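Local coordinates for novel protein similar to vertebrate potassium voltage-gated channel, subfamily H (Eag-related) family (Danio rerio, PDB 3UKN) that probably forms, as a tetramer, a voltage-gated potassium channel of the delayed-rectifier type, of which this chain is the intracellular C-linker and cyclic nucleotide-binding homology domain, at residues L80-S93 and Y185-D199. Numbering follows the deposited sequence.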
# COMPACT_ATOMS: atom_id res chain seq x y z
N LEU B 80 -8.58 0.18 24.51
CA LEU B 80 -9.94 0.71 24.68
C LEU B 80 -10.98 -0.35 25.12
O LEU B 80 -10.83 -1.53 24.81
CB LEU B 80 -10.40 1.39 23.39
CG LEU B 80 -9.59 2.60 22.93
CD1 LEU B 80 -9.85 2.90 21.44
CD2 LEU B 80 -9.87 3.82 23.85
N PRO B 81 -12.02 0.09 25.85
CA PRO B 81 -13.14 -0.78 26.24
C PRO B 81 -13.71 -1.56 25.06
O PRO B 81 -14.24 -2.66 25.23
CB PRO B 81 -14.18 0.22 26.76
CG PRO B 81 -13.36 1.30 27.38
CD PRO B 81 -12.07 1.38 26.55
N LEU B 82 -13.62 -0.97 23.87
CA LEU B 82 -14.12 -1.57 22.64
C LEU B 82 -13.61 -3.01 22.42
O LEU B 82 -14.29 -3.85 21.81
CB LEU B 82 -13.70 -0.68 21.47
CG LEU B 82 -13.81 -1.24 20.07
CD1 LEU B 82 -15.26 -1.69 19.85
CD2 LEU B 82 -13.41 -0.19 19.08
N PHE B 83 -12.41 -3.29 22.93
CA PHE B 83 -11.71 -4.56 22.66
C PHE B 83 -11.79 -5.56 23.82
O PHE B 83 -11.29 -6.68 23.72
CB PHE B 83 -10.24 -4.30 22.23
CG PHE B 83 -10.13 -3.51 20.95
CD1 PHE B 83 -10.40 -4.11 19.74
CD2 PHE B 83 -9.83 -2.16 20.98
CE1 PHE B 83 -10.36 -3.39 18.58
CE2 PHE B 83 -9.78 -1.43 19.82
CZ PHE B 83 -10.05 -2.05 18.61
N GLU B 84 -12.46 -5.15 24.89
CA GLU B 84 -12.57 -5.99 26.09
C GLU B 84 -13.01 -7.42 25.77
O GLU B 84 -12.49 -8.37 26.35
CB GLU B 84 -13.54 -5.36 27.10
CG GLU B 84 -13.73 -6.15 28.38
CD GLU B 84 -12.55 -6.05 29.33
OE1 GLU B 84 -11.48 -5.57 28.89
OE2 GLU B 84 -12.69 -6.47 30.51
N SER B 85 -13.97 -7.56 24.85
CA SER B 85 -14.56 -8.87 24.58
C SER B 85 -13.91 -9.62 23.41
O SER B 85 -14.38 -10.69 22.99
CB SER B 85 -16.07 -8.74 24.37
OG SER B 85 -16.36 -8.37 23.04
N ALA B 86 -12.81 -9.10 22.88
CA ALA B 86 -12.20 -9.78 21.75
C ALA B 86 -11.35 -10.95 22.27
O ALA B 86 -10.66 -10.80 23.26
CB ALA B 86 -11.37 -8.82 20.93
N SER B 87 -11.43 -12.10 21.62
CA SER B 87 -10.55 -13.23 21.95
C SER B 87 -9.06 -12.89 21.80
O SER B 87 -8.72 -11.91 21.15
CB SER B 87 -10.88 -14.42 21.06
OG SER B 87 -10.32 -14.24 19.78
N ARG B 88 -8.17 -13.69 22.38
CA ARG B 88 -6.73 -13.42 22.32
C ARG B 88 -6.22 -13.46 20.89
O ARG B 88 -5.40 -12.62 20.46
CB ARG B 88 -5.95 -14.42 23.19
CG ARG B 88 -4.46 -14.13 23.31
CD ARG B 88 -3.74 -15.30 24.05
NE ARG B 88 -3.61 -16.46 23.17
CZ ARG B 88 -3.25 -17.68 23.54
NH1 ARG B 88 -2.98 -17.95 24.81
NH2 ARG B 88 -3.17 -18.64 22.62
N GLY B 89 -6.72 -14.42 20.13
CA GLY B 89 -6.37 -14.50 18.73
C GLY B 89 -6.77 -13.27 17.93
O GLY B 89 -6.08 -12.87 17.00
N CYS B 90 -7.89 -12.66 18.28
CA CYS B 90 -8.34 -11.46 17.57
C CYS B 90 -7.48 -10.26 17.95
O CYS B 90 -7.08 -9.47 17.09
CB CYS B 90 -9.81 -11.16 17.88
SG CYS B 90 -10.44 -9.71 17.01
N LEU B 91 -7.17 -10.12 19.23
CA LEU B 91 -6.31 -9.01 19.62
C LEU B 91 -4.88 -9.12 19.03
O LEU B 91 -4.29 -8.12 18.59
CB LEU B 91 -6.32 -8.84 21.13
CG LEU B 91 -7.69 -8.27 21.52
CD1 LEU B 91 -8.05 -8.52 22.98
CD2 LEU B 91 -7.79 -6.78 21.18
N ARG B 92 -4.32 -10.32 19.01
CA ARG B 92 -2.98 -10.47 18.45
C ARG B 92 -2.92 -10.02 16.99
O ARG B 92 -2.12 -9.16 16.64
CB ARG B 92 -2.46 -11.89 18.63
CG ARG B 92 -1.91 -12.10 20.03
CD ARG B 92 -1.59 -13.55 20.31
NE ARG B 92 -1.02 -13.74 21.64
CZ ARG B 92 -0.74 -14.93 22.15
NH1 ARG B 92 -0.97 -16.03 21.44
NH2 ARG B 92 -0.22 -15.04 23.38
N SER B 93 -3.78 -10.60 16.15
CA SER B 93 -3.92 -10.20 14.74
C SER B 93 -4.03 -8.69 14.58
O SER B 93 -3.30 -8.09 13.80
CB SER B 93 -5.14 -10.88 14.12
OG SER B 93 -5.14 -12.28 14.38
N TYR B 185 -13.11 -13.32 12.91
CA TYR B 185 -13.69 -13.39 14.24
C TYR B 185 -15.09 -12.77 14.23
O TYR B 185 -15.31 -11.73 14.84
CB TYR B 185 -12.78 -12.69 15.27
CG TYR B 185 -11.39 -13.30 15.28
CD1 TYR B 185 -11.06 -14.33 16.16
CD2 TYR B 185 -10.41 -12.86 14.39
CE1 TYR B 185 -9.81 -14.90 16.16
CE2 TYR B 185 -9.16 -13.43 14.39
CZ TYR B 185 -8.86 -14.45 15.27
OH TYR B 185 -7.59 -15.01 15.27
N PRO B 186 -16.04 -13.41 13.52
CA PRO B 186 -17.43 -12.94 13.32
C PRO B 186 -18.15 -12.64 14.63
O PRO B 186 -18.95 -11.72 14.70
CB PRO B 186 -18.12 -14.14 12.65
CG PRO B 186 -17.03 -14.96 12.07
CD PRO B 186 -15.81 -14.74 12.91
N GLU B 187 -17.87 -13.43 15.65
CA GLU B 187 -18.52 -13.28 16.93
C GLU B 187 -18.11 -11.96 17.54
O GLU B 187 -18.94 -11.19 18.02
CB GLU B 187 -18.14 -14.43 17.86
CG GLU B 187 -18.75 -15.76 17.45
CD GLU B 187 -18.14 -16.94 18.20
OE1 GLU B 187 -17.49 -16.72 19.24
OE2 GLU B 187 -18.31 -18.08 17.72
N TYR B 188 -16.81 -11.69 17.53
CA TYR B 188 -16.34 -10.43 18.07
C TYR B 188 -16.86 -9.27 17.23
O TYR B 188 -17.17 -8.22 17.77
CB TYR B 188 -14.80 -10.37 18.21
CG TYR B 188 -14.41 -8.97 18.57
CD1 TYR B 188 -14.82 -8.41 19.78
CD2 TYR B 188 -13.71 -8.17 17.68
CE1 TYR B 188 -14.51 -7.10 20.11
CE2 TYR B 188 -13.40 -6.84 18.01
CZ TYR B 188 -13.80 -6.33 19.22
OH TYR B 188 -13.50 -5.02 19.54
N ALA B 189 -16.97 -9.46 15.92
CA ALA B 189 -17.39 -8.39 15.01
C ALA B 189 -18.77 -7.82 15.38
O ALA B 189 -18.96 -6.61 15.44
CB ALA B 189 -17.36 -8.86 13.56
N GLN B 190 -19.71 -8.71 15.66
CA GLN B 190 -21.03 -8.31 16.14
C GLN B 190 -20.92 -7.42 17.39
O GLN B 190 -21.62 -6.41 17.51
CB GLN B 190 -21.87 -9.56 16.42
CG GLN B 190 -23.37 -9.32 16.46
CD GLN B 190 -23.99 -9.18 15.08
OE1 GLN B 190 -23.36 -8.69 14.15
NE2 GLN B 190 -25.24 -9.62 14.95
N LYS B 191 -20.05 -7.79 18.32
CA LYS B 191 -19.88 -6.95 19.51
C LYS B 191 -19.19 -5.64 19.15
O LYS B 191 -19.51 -4.59 19.71
CB LYS B 191 -19.13 -7.69 20.62
CG LYS B 191 -19.78 -9.05 20.93
CD LYS B 191 -19.35 -9.66 22.24
CE LYS B 191 -19.76 -11.14 22.28
NZ LYS B 191 -19.28 -11.90 23.48
N PHE B 192 -18.24 -5.70 18.22
CA PHE B 192 -17.49 -4.53 17.80
C PHE B 192 -18.45 -3.45 17.28
O PHE B 192 -18.37 -2.29 17.66
CB PHE B 192 -16.46 -4.95 16.73
CG PHE B 192 -15.74 -3.80 16.09
CD1 PHE B 192 -14.50 -3.40 16.55
CD2 PHE B 192 -16.32 -3.10 15.04
CE1 PHE B 192 -13.83 -2.31 15.97
CE2 PHE B 192 -15.67 -2.03 14.44
CZ PHE B 192 -14.42 -1.62 14.90
N VAL B 193 -19.38 -3.85 16.42
CA VAL B 193 -20.41 -2.96 15.91
C VAL B 193 -21.22 -2.32 17.06
O VAL B 193 -21.48 -1.12 17.07
CB VAL B 193 -21.38 -3.73 14.98
CG1 VAL B 193 -22.53 -2.82 14.56
CG2 VAL B 193 -20.64 -4.27 13.76
N SER B 194 -21.61 -3.14 18.03
CA SER B 194 -22.35 -2.65 19.18
C SER B 194 -21.54 -1.85 20.17
O SER B 194 -22.12 -1.20 21.04
CB SER B 194 -23.05 -3.80 19.91
OG SER B 194 -24.06 -4.36 19.08
N GLU B 195 -20.21 -1.89 20.08
CA GLU B 195 -19.38 -1.24 21.11
C GLU B 195 -18.56 -0.04 20.65
O GLU B 195 -18.21 0.83 21.45
CB GLU B 195 -18.45 -2.25 21.78
CG GLU B 195 -19.11 -3.56 22.18
CD GLU B 195 -19.62 -3.56 23.60
OE1 GLU B 195 -19.30 -2.61 24.34
OE2 GLU B 195 -20.33 -4.52 23.98
N ILE B 196 -18.23 0.01 19.37
CA ILE B 196 -17.33 1.05 18.91
C ILE B 196 -17.86 2.44 19.21
O ILE B 196 -17.08 3.38 19.45
CB ILE B 196 -17.03 0.92 17.40
CG1 ILE B 196 -15.95 1.94 16.98
CG2 ILE B 196 -18.33 1.04 16.58
CD1 ILE B 196 -15.73 1.97 15.51
N GLN B 197 -19.17 2.60 19.23
CA GLN B 197 -19.67 3.96 19.39
C GLN B 197 -19.44 4.53 20.80
O GLN B 197 -19.31 5.75 20.95
CB GLN B 197 -21.13 4.07 18.97
CG GLN B 197 -21.32 4.07 17.48
CD GLN B 197 -22.80 3.99 17.10
OE1 GLN B 197 -23.48 3.01 17.40
NE2 GLN B 197 -23.30 5.03 16.43
N HIS B 198 -19.37 3.68 21.82
CA HIS B 198 -19.04 4.16 23.16
C HIS B 198 -17.64 4.80 23.21
O HIS B 198 -17.36 5.65 24.05
CB HIS B 198 -19.04 3.03 24.20
CG HIS B 198 -20.34 2.29 24.32
ND1 HIS B 198 -20.43 0.92 24.15
CD2 HIS B 198 -21.59 2.72 24.62
CE1 HIS B 198 -21.68 0.54 24.32
NE2 HIS B 198 -22.40 1.61 24.61
N ASP B 199 -16.74 4.35 22.34
CA ASP B 199 -15.35 4.81 22.41
C ASP B 199 -15.01 5.82 21.32
O ASP B 199 -13.94 6.45 21.36
CB ASP B 199 -14.40 3.62 22.34
CG ASP B 199 -14.42 2.79 23.62
OD1 ASP B 199 -14.48 3.38 24.72
OD2 ASP B 199 -14.40 1.55 23.53
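Tyr188 OH donates a hydrogen bond to the backbone carbonyl of Leu82, 2.7 Å from Tyr188 OH to Leu82 O. The contact joins the 3-10 turn 81-83 and the start of helix 88-96 to helix 186-199, which comes after the beta-roll and helix 175-184 in the cyclic nucleotide-binding homology domain. The phenol hydroxyl comes from above the carbonyl plane, 47° out of it. Tyr188 CG stands anti to its backbone N (chi1 172°), which sends the ring across to the 80-93 segment. Ala86 CB sits squarely over one face of that ring, 3.6 Å from its centroid, as a CH-pi contact. Ser85 OG lies at the ring edge. On the side of helix 175-184, Leu182 also touches Tyr188.

Leu82 packs its two methyls on the next turns of helix 186-199. Its CD2 meets Phe192 CE1 at 3.8 Å, and its CD1 packs on the backbone of Ile196 and on Glu195 CB. Beyond it, Leu82 N makes a weak, bent bond to Asp199 OD2 (2.7 Å, 117° at the hydrogen). Pro81 lies against the same carboxylate.

At the other end Tyr185, the N-cap residue of helix 186-199, turns one ring face to the first turn of helix 88-96, at Gly89 and Cys90. Cys90 CB is over the Tyr185 face, 3.8 Å from the centroid. Cys90 SG reaches obliquely between the two tyrosines, 3.7 Å from Tyr188 CD2.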